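Local structure of putative regulator (Escherichia coli O6, 3HFI) at residues R72-I75 and E76-P79; L44-T47 and P48-I52; R113-G116 and N117-H121; E83-F86 and N87-N90; F92-I95 and E96-K100. The protein is of unknown function but is probably a DNA-binding transcription regulator, whose UTRA domain would bind a small effector molecule as in related regulators. All coordinates share one frame; numbering follows the deposited sequence.

Contact 1. Residues R72-I75 and E76-P79; sequences RINI and ELCP
N74 is where the chain turns, and both of its oxygens face forward onto the residues that follow. Its side-chain OD1 takes the backbone N-H of E76 at 3.2 Å, with the donor well above the amide plane, 46° out of it, rather than on a lone pair. Its backbone O accepts from L77 N, a weak bond at 3.4 Å. One residue on, I75 O receives C78 N at 3.1 Å, again from above the carbonyl plane. The first bond makes an Asx turn, and with the two backbone bonds it starts a short 3-10 turn where strand 65-73 runs out, before the long connection to helix 91-99. With chi1 at -178°, CG of N74 is anti to its backbone N, which carries the amide forward: OD1 lies beside E76 CG, while ND2 lies against L77 CD1 at 3.6 Å. The amide and the E76 carboxylate are turned 49° apart, and E76 bends back at chi2, bringing OE2 to 3.7 Å from I75 CG1. The buried SG of C78 meets I73 CG2 at 4.2 Å, near N74 O. The backbones of I73 and N74 pair with L53 and V146 of the flanking sheet strands, and R72 NE forms a salt bridge with E34 OE2.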
loop_
_atom_site.group_PDB
_atom_site.type_symbol
_atom_site.label_atom_id
_atom_site.label_comp_id
_atom_site.label_asym_id
_atom_site.label_seq_id
_atom_site.Cartn_x
_atom_site.Cartn_y
_atom_site.Cartn_z
ATOM N N ARG A 72 -5.001 14.664 -2.456
ATOM C CA ARG A 72 -5.645 15.504 -3.415
ATOM C C ARG A 72 -6.701 14.649 -4.123
ATOM O O ARG A 72 -6.398 13.644 -4.755
ATOM C CB ARG A 72 -4.617 16.010 -4.393
ATOM C CG ARG A 72 -3.807 17.187 -3.847
ATOM C CD ARG A 72 -2.670 17.529 -4.691
ATOM N NE ARG A 72 -1.957 18.737 -4.231
ATOM C CZ ARG A 72 -0.838 18.705 -3.508
ATOM N NH1 ARG A 72 -0.342 17.568 -3.093
ATOM N NH2 ARG A 72 -0.245 19.813 -3.140
ATOM N N ILE A 73 -7.940 15.098 -4.014
ATOM C CA ILE A 73 -9.153 14.332 -4.317
ATOM C C ILE A 73 -9.975 14.990 -5.426
ATOM O O ILE A 73 -10.264 16.195 -5.349
ATOM C CB ILE A 73 -10.040 14.202 -3.046
ATOM C CG1 ILE A 73 -9.256 13.481 -1.934
ATOM C CG2 ILE A 73 -11.255 13.402 -3.398
ATOM C CD1 ILE A 73 -9.400 14.121 -0.545
ATOM N N ASN A 74 -10.333 14.208 -6.459
ATOM C CA ASN A 74 -11.237 14.670 -7.494
ATOM C C ASN A 74 -12.648 14.722 -6.918
ATOM O O ASN A 74 -13.329 13.708 -6.793
ATOM C CB ASN A 74 -11.207 13.713 -8.680
ATOM C CG ASN A 74 -12.087 14.161 -9.795
ATOM O OD1 ASN A 74 -12.737 15.206 -9.707
ATOM N ND2 ASN A 74 -12.094 13.407 -10.872
ATOM N N ILE A 75 -13.100 15.901 -6.588
ATOM C CA ILE A 75 -14.378 16.079 -5.909
ATOM C C ILE A 75 -15.603 15.866 -6.817
ATOM O O ILE A 75 -16.695 15.552 -6.334
ATOM C CB ILE A 75 -14.427 17.447 -5.176
ATOM C CG1 ILE A 75 -14.207 18.626 -6.094
ATOM C CG2 ILE A 75 -13.329 17.550 -4.160
ATOM C CD1 ILE A 75 -13.640 19.844 -5.275
ATOM N N GLU A 76 -15.405 15.942 -8.133
ATOM C CA GLU A 76 -16.507 15.674 -9.084
ATOM C C GLU A 76 -17.075 14.272 -8.936
ATOM O O GLU A 76 -18.232 14.044 -9.213
ATOM C CB GLU A 76 -16.037 15.855 -10.512
ATOM C CG GLU A 76 -15.178 17.140 -10.759
ATOM C CD GLU A 76 -15.788 18.411 -10.194
ATOM O OE1 GLU A 76 -17.045 18.583 -10.282
ATOM O OE2 GLU A 76 -15.001 19.267 -9.673
ATOM N N LEU A 77 -16.263 13.345 -8.446
ATOM C CA LEU A 77 -16.672 11.962 -8.286
ATOM C C LEU A 77 -17.354 11.657 -6.946
ATOM O O LEU A 77 -17.952 10.588 -6.812
ATOM C CB LEU A 77 -15.407 11.067 -8.434
ATOM C CG LEU A 77 -14.815 11.061 -9.849
ATOM C CD1 LEU A 77 -13.469 10.249 -9.955
ATOM C CD2 LEU A 77 -15.981 10.483 -10.817
ATOM N N CYS A 78 -17.212 12.555 -5.955
ATOM C CA CYS A 78 -17.825 12.414 -4.632
ATOM C C CYS A 78 -18.454 13.719 -4.209
ATOM O O CYS A 78 -17.858 14.506 -3.425
ATOM C CB CYS A 78 -16.880 11.926 -3.532
ATOM S SG CYS A 78 -15.170 11.936 -3.892
ATOM N N PRO A 79 -19.678 13.936 -4.725
ATOM C CA PRO A 79 -20.619 14.956 -4.269
ATOM C C PRO A 79 -20.705 14.910 -2.750
ATOM O O PRO A 79 -21.039 13.844 -2.194
ATOM C CB PRO A 79 -21.948 14.553 -4.935
ATOM C CG PRO A 79 -21.534 13.717 -6.145
ATOM C CD PRO A 79 -20.308 13.002 -5.691
#

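Contact 2. Residues L44-T47 and P48-I52; sequences LRIT and PGQDI
L44, the first residue of the run to reach across, sets its CD1 4.1 Å from CG2 of the buried I52. R45 then takes positive phi and ends helix 38-44 in a Schellman motif, and beyond it I46 points toward the incoming strand. I46 does most of the work. Its CG1 sits between the backbone N and the carbonyl carbon (chi1 61°), which sends CD1 inward onto I52 CG2 at 3.4 Å, closer than carbons usually pack. The same side chain meets the end of Q50 at about a right angle: NE2 of the amide lies 3.7 Å from I46 CG2 and also touches CB. Q50 gets there with CG anti to its own backbone N and an extended chain, and its amide also lies beside N74 and E76 of the next loop. T47, exposed, closes the segment, its CG2 lying 3.6 Å from P48 O. Its carbonyl O accepts the N-H of Q50 at 3.1 Å, tilted 29° from the carbonyl plane, while Q50 CB lies 3.3 Å from the same oxygen. That bond closes a type II beta turn, T47-P48-G49-Q50, with proline second and glycine third at positive phi, the classic placing of both residues; it delivers the chain from helix 38-44 into strand 51-60.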
loop_
_atom_site.group_PDB
_atom_site.type_symbol
_atom_site.label_atom_id
_atom_site.label_comp_id
_atom_site.label_asym_id
_atom_site.label_seq_id
_atom_site.Cartn_x
_atom_site.Cartn_y
_atom_site.Cartn_z
ATOM N N LEU A 44 -4.489 12.502 -11.974
ATOM C CA LEU A 44 -5.897 12.240 -11.744
ATOM C C LEU A 44 -6.721 12.151 -13.037
ATOM O O LEU A 44 -7.909 11.862 -13.011
ATOM C CB LEU A 44 -6.456 13.316 -10.845
ATOM C CG LEU A 44 -6.133 13.295 -9.340
ATOM C CD1 LEU A 44 -6.684 14.546 -8.679
ATOM C CD2 LEU A 44 -6.712 12.050 -8.681
ATOM N N ARG A 45 -6.089 12.369 -14.178
ATOM C CA ARG A 45 -6.775 12.417 -15.469
ATOM C C ARG A 45 -7.913 13.399 -15.491
ATOM O O ARG A 45 -9.037 13.070 -15.863
ATOM C CB ARG A 45 -7.205 11.013 -15.901
ATOM C CG ARG A 45 -6.001 10.092 -15.840
ATOM C CD ARG A 45 -6.184 8.695 -16.377
ATOM N NE ARG A 45 -5.102 7.875 -15.806
ATOM C CZ ARG A 45 -4.998 6.541 -15.867
ATOM N NH1 ARG A 45 -5.915 5.799 -16.519
ATOM N NH2 ARG A 45 -3.925 5.951 -15.292
ATOM N N ILE A 46 -7.618 14.626 -15.074
ATOM C CA ILE A 46 -8.584 15.719 -15.120
ATOM C C ILE A 46 -7.943 16.888 -15.859
ATOM O O ILE A 46 -6.751 16.872 -16.107
ATOM C CB ILE A 46 -9.071 16.136 -13.716
ATOM C CG1 ILE A 46 -7.923 16.625 -12.842
ATOM C CG2 ILE A 46 -9.810 14.977 -13.047
ATOM C CD1 ILE A 46 -8.415 17.130 -11.420
ATOM N N THR A 47 -8.746 17.916 -16.174
ATOM C CA THR A 47 -8.261 19.102 -16.877
ATOM C C THR A 47 -7.435 19.918 -15.889
ATOM O O THR A 47 -7.869 20.175 -14.783
ATOM C CB THR A 47 -9.419 19.883 -17.458
ATOM O OG1 THR A 47 -10.204 18.983 -18.256
ATOM C CG2 THR A 47 -8.963 21.084 -18.308
ATOM N N PRO A 48 -6.219 20.295 -16.272
ATOM C CA PRO A 48 -5.464 21.232 -15.475
ATOM C C PRO A 48 -6.348 22.402 -15.083
ATOM O O PRO A 48 -7.104 22.971 -15.917
ATOM C CB PRO A 48 -4.395 21.735 -16.442
ATOM C CG PRO A 48 -4.148 20.458 -17.410
ATOM C CD PRO A 48 -5.509 19.819 -17.492
ATOM N N GLY A 49 -6.229 22.795 -13.822
ATOM C CA GLY A 49 -7.014 23.924 -13.282
ATOM C C GLY A 49 -8.345 23.551 -12.605
ATOM O O GLY A 49 -9.000 24.396 -11.924
ATOM N N GLN A 50 -8.776 22.319 -12.799
ATOM C CA GLN A 50 -10.005 21.884 -12.198
ATOM C C GLN A 50 -9.858 21.837 -10.689
ATOM O O GLN A 50 -8.878 21.338 -10.213
ATOM C CB GLN A 50 -10.328 20.490 -12.663
ATOM C CG GLN A 50 -11.679 20.078 -12.224
ATOM C CD GLN A 50 -12.143 18.888 -12.947
ATOM O OE1 GLN A 50 -12.459 18.990 -14.124
ATOM N NE2 GLN A 50 -12.218 17.744 -12.268
ATOM N N ASP A 51 -10.836 22.353 -9.951
ATOM C CA ASP A 51 -10.747 22.369 -8.497
ATOM C C ASP A 51 -10.696 20.980 -7.911
ATOM O O ASP A 51 -11.373 20.054 -8.361
ATOM C CB ASP A 51 -11.907 23.175 -7.905
ATOM C CG ASP A 51 -11.677 24.659 -7.941
ATOM O OD1 ASP A 51 -10.539 25.125 -8.169
ATOM O OD2 ASP A 51 -12.631 25.395 -7.649
ATOM N N ILE A 52 -9.752 20.768 -7.008
ATOM C CA ILE A 52 -9.669 19.541 -6.262
ATOM C C ILE A 52 -9.627 19.900 -4.808
ATOM O O ILE A 52 -9.378 21.082 -4.446
ATOM C CB ILE A 52 -8.454 18.675 -6.699
ATOM C CG1 ILE A 52 -7.078 19.416 -6.560
ATOM C CG2 ILE A 52 -8.682 18.124 -8.129
ATOM C CD1 ILE A 52 -6.472 19.414 -5.130
#

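Contact 3. Residues R113-G116 and N117-H121; sequences RLIG and NERGH
G120 N donates to the backbone O of G116 at 2.8 Å, the shortest polar bond between the two segments, with the donor 46° out of the carbonyl plane. This is the first turn of helix 117-123, entered from strand 105-114 after the single residue I115, with G116 as N-cap. G116 sits at phi 114°, a conformation that glycine adopts easily. G120 has no side chain to stand in the way of the G116 oxygen, so the helix can close tightly onto its cap. Within the helix itself, the backbone O of N117 is gripped twice by H121: H121 N donates to it at 2.9 Å and the imidazole ND1 at 3.1 Å, the two coming from opposite faces of the carbonyl plane; the ring lacks NE2 in the model, so the second bond deserves a little caution. The buried I115 packs against the same turn. Its CG1, anti to the backbone N (chi1 -176°), lies 3.4 Å from G120 N, and CD1 beyond it touches R119 CB at a similar distance. I115 also rests on V131 and W152, so the start of the helix lies against strands 130-139 and 144-153. R119 runs extended from CG to NE back across I115. Its polar end is held elsewhere, NH2 forming a salt bridge with E70 OE1 of strand 65-73. On the way, R119 CD passes 3.4 Å from I115 O, which lies at the guanidinium edge, near its plane, with NH1 3.9 Å away.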
loop_
_atom_site.group_PDB
_atom_site.type_symbol
_atom_site.label_atom_id
_atom_site.label_comp_id
_atom_site.label_asym_id
_atom_site.label_seq_id
_atom_site.Cartn_x
_atom_site.Cartn_y
_atom_site.Cartn_z
ATOM N N ARG A 113 13.514 11.578 0.053
ATOM C CA ARG A 113 13.545 13.049 0.032
ATOM C C ARG A 113 14.176 13.629 1.319
ATOM O O ARG A 113 14.388 12.920 2.304
ATOM C CB ARG A 113 12.143 13.606 -0.170
ATOM C CG ARG A 113 11.408 13.048 -1.425
ATOM C CD ARG A 113 11.740 13.824 -2.668
ATOM N NE ARG A 113 11.413 15.244 -2.493
ATOM C CZ ARG A 113 10.260 15.832 -2.842
ATOM N NH1 ARG A 113 9.269 15.141 -3.425
ATOM N NH2 ARG A 113 10.105 17.138 -2.617
ATOM N N LEU A 114 14.496 14.917 1.300
ATOM C CA LEU A 114 14.950 15.618 2.520
ATOM C C LEU A 114 13.802 16.540 2.988
ATOM O O LEU A 114 13.643 17.643 2.458
ATOM C CB LEU A 114 16.266 16.365 2.256
ATOM C CG LEU A 114 17.510 15.476 2.006
ATOM C CD1 LEU A 114 17.830 14.587 3.196
ATOM C CD2 LEU A 114 17.389 14.595 0.762
ATOM N N ILE A 115 13.034 16.063 3.983
ATOM C CA ILE A 115 11.647 16.514 4.335
ATOM C C ILE A 115 11.199 17.946 3.975
ATOM O O ILE A 115 10.182 18.141 3.282
ATOM C CB ILE A 115 11.362 16.230 5.873
ATOM C CG1 ILE A 115 9.918 16.594 6.265
ATOM C CG2 ILE A 115 12.448 16.886 6.811
ATOM C CD1 ILE A 115 8.849 15.613 5.752
ATOM N N GLY A 116 11.956 18.935 4.468
ATOM C CA GLY A 116 11.594 20.358 4.370
ATOM C C GLY A 116 11.317 20.954 5.747
ATOM O O GLY A 116 11.166 20.217 6.734
ATOM N N ASN A 117 11.262 22.288 5.817
ATOM C CA ASN A 117 11.188 22.989 7.097
ATOM C C ASN A 117 9.819 22.842 7.699
ATOM O O ASN A 117 9.690 22.444 8.849
ATOM C CB ASN A 117 11.517 24.465 6.928
ATOM C CG ASN A 117 11.373 25.251 8.217
ATOM O OD1 ASN A 117 11.817 24.825 9.283
ATOM N ND2 ASN A 117 10.760 26.428 8.115
ATOM N N GLU A 118 8.808 23.161 6.907
ATOM C CA GLU A 118 7.434 23.141 7.364
ATOM C C GLU A 118 6.891 21.746 7.634
ATOM O O GLU A 118 6.156 21.534 8.599
ATOM C CB GLU A 118 6.544 23.764 6.314
ATOM C CG GLU A 118 5.095 23.598 6.672
ATOM C CD GLU A 118 4.183 24.379 5.787
ATOM O OE1 GLU A 118 4.634 24.837 4.694
ATOM O OE2 GLU A 118 3.006 24.518 6.200
ATOM N N ARG A 119 7.171 20.823 6.716
ATOM C CA ARG A 119 6.858 19.415 6.921
ATOM C C ARG A 119 7.655 18.868 8.048
ATOM O O ARG A 119 7.140 18.053 8.811
ATOM C CB ARG A 119 7.216 18.591 5.705
ATOM C CG ARG A 119 6.262 18.753 4.609
ATOM C CD ARG A 119 6.752 17.999 3.466
ATOM N NE ARG A 119 5.774 18.197 2.438
ATOM C CZ ARG A 119 5.991 18.811 1.283
ATOM N NH1 ARG A 119 7.209 19.269 0.954
ATOM N NH2 ARG A 119 4.970 18.922 0.438
ATOM N N GLY A 120 8.926 19.280 8.099
ATOM C CA GLY A 120 9.834 18.895 9.173
ATOM C C GLY A 120 9.153 19.172 10.480
ATOM O O GLY A 120 9.077 18.305 11.327
ATOM N N HIS A 121 8.596 20.375 10.605
ATOM C CA HIS A 121 7.980 20.808 11.846
ATOM C C HIS A 121 6.808 19.912 12.231
ATOM O O HIS A 121 6.631 19.559 13.378
ATOM C CB HIS A 121 7.608 22.312 11.794
ATOM C CG HIS A 121 8.669 23.216 12.377
ATOM N ND1 HIS A 121 9.754 23.676 11.650
ATOM C CD2 HIS A 121 8.827 23.715 13.630
ATOM C CE1 HIS A 121 10.519 24.431 12.423
#

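Contact 4. Residues E83-F86 and N87-N90; sequences EIDF and NQHN
F86, D85 and H89 carry this contact, a tight turn in the loop ahead of helix 91-99 that opens with an Asx turn at D85. The carboxylate OD1 of D85 accepts the N-H of N87 at 2.9 Å from above its plane, about 54° out. Because chi1 is -179°, CG is anti to the backbone N and the carboxylate is carried forward over the turn, where OD2 also lies 3.6 Å from Q88 CG. The D85 carbonyl O is used as well: Q88 N donates to it at 2.8 Å, closing the turn, and the ring nitrogen ND1 of H89 adds a weak bond at 3.3 Å, with the oxygen at the imidazole edge. H89 also touches I84, whose CG2 lies 3.7 Å from its CB. That same methyl lies over one face of the F86 ring, offset toward the rim. F86 is the buried member, its ring directed to V28 of strand 26-35 and to L91 and T94 of the helix. At the ring edge, in plane, sits H89 O, 3.7 Å from F86 CD2, and that carbonyl also receives a CA-H...O contact from F86 CA at 3.4 Å.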
loop_
_atom_site.group_PDB
_atom_site.type_symbol
_atom_site.label_atom_id
_atom_site.label_comp_id
_atom_site.label_asym_id
_atom_site.label_seq_id
_atom_site.Cartn_x
_atom_site.Cartn_y
_atom_site.Cartn_z
ATOM N N GLU A 83 -17.751 18.910 2.432
ATOM C CA GLU A 83 -18.451 19.263 3.660
ATOM C C GLU A 83 -18.103 18.359 4.813
ATOM O O GLU A 83 -18.536 18.628 5.921
ATOM C CB GLU A 83 -19.948 19.229 3.450
ATOM C CG GLU A 83 -20.448 20.363 2.564
ATOM C CD GLU A 83 -21.581 19.919 1.621
ATOM O OE1 GLU A 83 -21.431 20.043 0.363
ATOM O OE2 GLU A 83 -22.617 19.441 2.147
ATOM N N ILE A 84 -17.326 17.311 4.586
ATOM C CA ILE A 84 -17.005 16.333 5.643
ATOM C C ILE A 84 -15.962 16.893 6.649
ATOM O O ILE A 84 -15.102 17.672 6.283
ATOM C CB ILE A 84 -16.504 14.946 5.011
ATOM C CG1 ILE A 84 -17.552 14.363 4.044
ATOM C CG2 ILE A 84 -16.199 13.893 6.056
ATOM C CD1 ILE A 84 -18.908 14.145 4.649
ATOM N N ASP A 85 -16.060 16.504 7.920
ATOM C CA ASP A 85 -14.975 16.714 8.886
ATOM C C ASP A 85 -14.211 15.401 9.038
ATOM O O ASP A 85 -14.662 14.463 9.709
ATOM C CB ASP A 85 -15.498 17.208 10.275
ATOM C CG ASP A 85 -14.342 17.466 11.318
ATOM O OD1 ASP A 85 -13.112 17.377 10.988
ATOM O OD2 ASP A 85 -14.678 17.755 12.486
ATOM N N PHE A 86 -13.025 15.356 8.466
ATOM C CA PHE A 86 -12.236 14.152 8.508
ATOM C C PHE A 86 -11.389 14.019 9.787
ATOM O O PHE A 86 -10.540 13.115 9.882
ATOM C CB PHE A 86 -11.377 14.041 7.246
ATOM C CG PHE A 86 -12.181 13.858 5.975
ATOM C CD1 PHE A 86 -12.277 14.886 5.039
ATOM C CD2 PHE A 86 -12.830 12.650 5.723
ATOM C CE1 PHE A 86 -13.002 14.713 3.862
ATOM C CE2 PHE A 86 -13.560 12.470 4.545
ATOM C CZ PHE A 86 -13.650 13.497 3.623
ATOM N N ASN A 87 -11.614 14.902 10.766
ATOM C CA ASN A 87 -11.270 14.595 12.159
ATOM C C ASN A 87 -12.331 13.656 12.747
ATOM O O ASN A 87 -12.103 13.004 13.763
ATOM C CB ASN A 87 -11.159 15.880 13.013
ATOM C CG ASN A 87 -9.841 16.632 12.792
ATOM O OD1 ASN A 87 -9.824 17.846 12.558
ATOM N ND2 ASN A 87 -8.737 15.913 12.865
ATOM N N GLN A 88 -13.491 13.604 12.093
ATOM C CA GLN A 88 -14.644 12.806 12.550
ATOM C C GLN A 88 -15.006 11.625 11.618
ATOM O O GLN A 88 -15.815 10.773 11.971
ATOM C CB GLN A 88 -15.887 13.730 12.718
ATOM C CG GLN A 88 -15.864 14.676 13.923
ATOM C CD GLN A 88 -15.928 13.913 15.245
ATOM O OE1 GLN A 88 -14.978 13.199 15.610
ATOM N NE2 GLN A 88 -17.054 14.044 15.968
ATOM N N HIS A 89 -14.429 11.587 10.420
ATOM C CA HIS A 89 -14.760 10.560 9.444
ATOM C C HIS A 89 -13.489 10.077 8.853
ATOM O O HIS A 89 -12.500 10.801 8.889
ATOM C CB HIS A 89 -15.688 11.128 8.388
ATOM C CG HIS A 89 -17.044 11.402 8.931
ATOM N ND1 HIS A 89 -17.444 12.659 9.335
ATOM C CD2 HIS A 89 -18.058 10.564 9.253
ATOM C CE1 HIS A 89 -18.669 12.594 9.834
ATOM N NE2 HIS A 89 -19.063 11.334 9.803
ATOM N N ASN A 90 -13.492 8.840 8.359
ATOM C CA ASN A 90 -12.329 8.263 7.663
ATOM C C ASN A 90 -12.381 8.582 6.159
ATOM O O ASN A 90 -13.453 8.528 5.533
ATOM C CB ASN A 90 -12.285 6.749 7.870
ATOM C CG ASN A 90 -12.223 6.364 9.327
ATOM O OD1 ASN A 90 -13.026 5.545 9.805
ATOM N ND2 ASN A 90 -11.280 6.963 10.054
#

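Contact 5. Residues F92-I95 and E96-K100; sequences FPTI and ESLSK
F92, P93, T94 and I95 each offer a carbonyl to the N-H four residues on, in regular alpha-helical order, the T94 O to L98 N bond being 3.0 Å and nearly straight at 169°. Two serines add a second grip to this ladder. S97 OG donates to P93 O at 3.1 Å, beside the backbone bond from S97 N. S99 OG, held between its backbone N and carbonyl carbon by chi1 58°, folds back onto I95 O at 2.6 Å and reaches it from the face opposite to S99 N; it also bonds R101 N. T94 and L98 lie side by side on one flank, CG2 to CD1 3.9 Å, while T94 OG1 hydrogen-bonds N90 O, just before the helix. I95 and F92 face the sheet, touching V146 and E147. E96 runs extended beyond CG, which passes 3.5 Å from F92 O, and its OE2 accepts from I103 N; P93 and F92 pack on K157 and L160 of the second subunit. K100 ends the run at positive phi, with a weak bond from its N to S97 O. The stretch is nearly all of the amphipathic helix 91-99, laid over the beta-sheet at the subunit interface.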
loop_
_atom_site.group_PDB
_atom_site.type_symbol
_atom_site.label_atom_id
_atom_site.label_comp_id
_atom_site.label_asym_id
_atom_site.label_seq_id
_atom_site.Cartn_x
_atom_site.Cartn_y
_atom_site.Cartn_z
ATOM N N PHE A 92 -11.126 7.340 3.115
ATOM C CA PHE A 92 -11.420 6.446 2.021
ATOM C C PHE A 92 -12.800 5.769 2.086
ATOM O O PHE A 92 -13.503 5.729 1.070
ATOM C CB PHE A 92 -10.256 5.513 1.787
ATOM C CG PHE A 92 -9.053 6.239 1.262
ATOM C CD1 PHE A 92 -8.985 6.627 -0.074
ATOM C CD2 PHE A 92 -8.034 6.631 2.108
ATOM C CE1 PHE A 92 -7.901 7.352 -0.565
ATOM C CE2 PHE A 92 -6.916 7.344 1.599
ATOM C CZ PHE A 92 -6.870 7.695 0.267
ATOM N N PRO A 93 -13.238 5.347 3.278
ATOM C CA PRO A 93 -14.628 4.951 3.430
ATOM C C PRO A 93 -15.586 6.018 2.988
ATOM O O PRO A 93 -16.602 5.700 2.381
ATOM C CB PRO A 93 -14.758 4.727 4.936
ATOM C CG PRO A 93 -13.368 4.234 5.339
ATOM C CD PRO A 93 -12.458 5.105 4.499
ATOM N N THR A 94 -15.253 7.287 3.249
ATOM C CA THR A 94 -16.132 8.376 2.882
ATOM C C THR A 94 -16.173 8.610 1.368
ATOM O O THR A 94 -17.223 8.930 0.811
ATOM C CB THR A 94 -15.748 9.695 3.620
ATOM O OG1 THR A 94 -15.752 9.489 5.048
ATOM C CG2 THR A 94 -16.716 10.815 3.297
ATOM N N ILE A 95 -15.030 8.498 0.717
ATOM C CA ILE A 95 -14.926 8.555 -0.743
ATOM C C ILE A 95 -15.861 7.479 -1.309
ATOM O O ILE A 95 -16.676 7.762 -2.183
ATOM C CB ILE A 95 -13.435 8.396 -1.163
ATOM C CG1 ILE A 95 -12.666 9.694 -0.810
ATOM C CG2 ILE A 95 -13.270 8.004 -2.631
ATOM C CD1 ILE A 95 -11.130 9.658 -1.112
ATOM N N GLU A 96 -15.811 6.277 -0.729
ATOM C CA GLU A 96 -16.597 5.155 -1.226
ATOM C C GLU A 96 -18.076 5.376 -1.027
ATOM O O GLU A 96 -18.807 5.197 -1.981
ATOM C CB GLU A 96 -16.138 3.811 -0.612
ATOM C CG GLU A 96 -14.778 3.329 -1.137
ATOM C CD GLU A 96 -14.486 1.906 -0.754
ATOM O OE1 GLU A 96 -15.032 1.476 0.277
ATOM O OE2 GLU A 96 -13.782 1.169 -1.485
ATOM N N SER A 97 -18.515 5.823 0.157
ATOM C CA SER A 97 -19.914 6.130 0.358
ATOM C C SER A 97 -20.477 7.185 -0.556
ATOM O O SER A 97 -21.565 7.010 -1.123
ATOM C CB SER A 97 -20.226 6.632 1.784
ATOM O OG SER A 97 -19.679 5.822 2.798
ATOM N N LEU A 98 -19.797 8.319 -0.612
ATOM C CA LEU A 98 -20.262 9.429 -1.408
ATOM C C LEU A 98 -20.239 9.156 -2.912
ATOM O O LEU A 98 -21.081 9.654 -3.630
ATOM C CB LEU A 98 -19.439 10.681 -1.112
ATOM C CG LEU A 98 -19.544 11.235 0.308
ATOM C CD1 LEU A 98 -18.732 12.509 0.422
ATOM C CD2 LEU A 98 -20.961 11.465 0.715
ATOM N N SER A 99 -19.281 8.385 -3.401
ATOM C CA SER A 99 -19.223 8.051 -4.819
ATOM C C SER A 99 -20.161 6.884 -5.179
ATOM O O SER A 99 -20.564 6.725 -6.319
ATOM C CB SER A 99 -17.774 7.672 -5.153
ATOM O OG SER A 99 -17.326 6.576 -4.355
ATOM N N LYS A 100 -20.513 6.083 -4.179
ATOM C CA LYS A 100 -21.079 4.749 -4.359
ATOM C C LYS A 100 -20.243 3.868 -5.311
ATOM O O LYS A 100 -20.778 3.093 -6.086
ATOM C CB LYS A 100 -22.560 4.822 -4.739
ATOM C CG LYS A 100 -23.374 5.818 -3.846
ATOM C CD LYS A 100 -24.863 5.919 -4.245
ATOM C CE LYS A 100 -25.513 7.302 -3.836
ATOM N NZ LYS A 100 -25.533 8.391 -4.912
#

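Overall arrangement
Along the chain the order is contact 2, contact 1, contact 4, contact 5, contact 3. Contacts 1 and 2, about 10 Å apart between centres, touch where the ends of neighbouring strands 65-73 and 51-60 meet, N74 and E76 against I46 and Q50. Contact 1 also abuts contact 5, again about 10 Å between centres, through C78 and L98, and contact 4 packs on contact 5, centres about 12 Å apart, through F86 and I84 against T94. Helix 91-99 is thus cradled by the connection leading into it. Contact 3 stands apart at the edge strand 105-114, its centre about 31 Å from that of contact 5, across the chain's centre from contacts 1 and 5. Together they are the turns, a helix start and a helix packed around one antiparallel sheet within the UTRA domain.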